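Local coordinates for protein Amy13K (Eubacterium rectale DSM 17629, PDB 6B3P) that probably binds starch through two tandem family 26 carbohydrate-binding modules, each holding a maltooligosaccharide, as part of a surface-anchored alpha-amylase of a gut bacterium, at residues 181-184 and 185-189. Sequence-based numbering, arbitrary orientation.
Sequences SVTS and TSTEL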
loop_
_atom_site.group_PDB
_atom_site.type_symbol
_atom_site.label_atom_id
_atom_site.label_comp_id
_atom_site.label_asym_id
_atom_site.label_seq_id
_atom_site.Cartn_x
_atom_site.Cartn_y
_atom_site.Cartn_z
ATOM N N SER A 181 0.997 2.841 -9.953
ATOM C CA SER A 181 2.388 2.476 -9.716
ATOM C C SER A 181 2.475 1.548 -8.512
ATOM O O SER A 181 2.189 1.953 -7.386
ATOM C CB SER A 181 3.252 3.718 -9.488
ATOM O OG SER A 181 3.306 4.526 -10.651
ATOM N N VAL A 182 2.861 0.300 -8.756
ATOM C CA VAL A 182 3.048 -0.668 -7.680
ATOM C C VAL A 182 4.421 -0.446 -7.051
ATOM O O VAL A 182 5.449 -0.709 -7.675
ATOM C CB VAL A 182 2.916 -2.122 -8.189
ATOM C CG1 VAL A 182 3.073 -3.112 -7.041
ATOM C CG2 VAL A 182 1.568 -2.319 -8.881
ATOM N N THR A 183 4.422 0.045 -5.815
ATOM C CA THR A 183 5.648 0.442 -5.127
ATOM C C THR A 183 6.043 -0.543 -4.030
ATOM O O THR A 183 7.078 -0.379 -3.384
ATOM C CB THR A 183 5.496 1.844 -4.506
ATOM O OG1 THR A 183 4.335 1.872 -3.665
ATOM C CG2 THR A 183 5.357 2.896 -5.599
ATOM N N SER A 184 5.221 -1.566 -3.819
ATOM C CA SER A 184 5.495 -2.569 -2.797
ATOM C C SER A 184 4.532 -3.742 -2.931
ATOM O O SER A 184 3.623 -3.713 -3.759
ATOM C CB SER A 184 5.380 -1.961 -1.401
ATOM O OG SER A 184 4.024 -1.851 -1.008
ATOM N N THR A 185 4.732 -4.766 -2.106
ATOM C CA THR A 185 3.875 -5.947 -2.123
ATOM C C THR A 185 2.495 -5.683 -1.513
ATOM O O THR A 185 1.606 -6.532 -1.590
ATOM C CB THR A 185 4.530 -7.120 -1.367
ATOM O OG1 THR A 185 4.907 -6.696 -0.051
ATOM C CG2 THR A 185 5.763 -7.615 -2.105
ATOM N N SER A 186 2.324 -4.515 -0.903
ATOM C CA SER A 186 1.044 -4.143 -0.300
ATOM C C SER A 186 0.708 -2.680 -0.589
ATOM O O SER A 186 0.453 -1.892 0.322
ATOM C CB SER A 186 1.071 -4.394 1.208
ATOM O OG SER A 186 2.123 -3.671 1.824
ATOM N N THR A 187 0.706 -2.329 -1.871
ATOM C CA THR A 187 0.399 -0.970 -2.301
ATOM C C THR A 187 -1.084 -0.670 -2.103
ATOM O O THR A 187 -1.941 -1.483 -2.448
ATOM C CB THR A 187 0.771 -0.754 -3.781
ATOM O OG1 THR A 187 2.165 -1.017 -3.969
ATOM C CG2 THR A 187 0.462 0.676 -4.229
ATOM N N GLU A 188 -1.375 0.503 -1.549
ATOM C CA GLU A 188 -2.749 0.909 -1.281
ATOM C C GLU A 188 -3.013 2.319 -1.808
ATOM O O GLU A 188 -2.205 3.226 -1.607
ATOM C CB GLU A 188 -3.041 0.840 0.218
ATOM C CG GLU A 188 -4.510 1.025 0.572
ATOM C CD GLU A 188 -4.785 0.819 2.048
ATOM O OE1 GLU A 188 -3.834 0.909 2.852
ATOM O OE2 GLU A 188 -5.955 0.565 2.405
ATOM N N LEU A 189 -4.150 2.492 -2.479
ATOM C CA LEU A 189 -4.522 3.779 -3.061
ATOM C C LEU A 189 -5.978 4.134 -2.769
ATOM O O LEU A 189 -6.806 3.255 -2.535
ATOM C CB LEU A 189 -4.298 3.762 -4.574
ATOM C CG LEU A 189 -2.871 3.495 -5.052
ATOM C CD1 LEU A 189 -2.864 3.216 -6.545
ATOM C CD2 LEU A 189 -1.967 4.671 -4.723
HETATM O O HOH W 1 0.957 -4.164 -4.115
#
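Thr187 OG1 accepts the backbone N-H of Thr183 at 3.1 Å, bent to 140° at the hydrogen, and donates to Ser184 O at 3.1 Å. That donor stands above the carbonyl plane, 37° out of it. The first torsion of Thr187 sets OG1 beside its own backbone N and puts CG2 anti to that N, 3.8 Å from Ser181 O, while Val182 CG1 packs on OG1. A water spans the same turn, donating to Ser184 O at 2.7 Å and accepting from Thr187 N at 2.9 Å, so two hydrogen bonds grip the Ser184 carbonyl. A valine in place of Thr187 is likely to leave Thr183 N without its acceptor and Ser184 O without one of its two donors. The turn connects edge strand 178-180 to strand 188-192 of the second beta-sandwich module, and faces strands of the first. Within the same turn, Ser184 OG accepts from Ser186 N at 3.2 Å (154°), the hydroxyl lying between its own backbone N and carbonyl carbon and so turned toward that amide. Farther out, Thr185 OG1 bonds Glu84 and Ser186 OG bonds His48, both in the first module, while the Thr187 backbone pairs with Thr104.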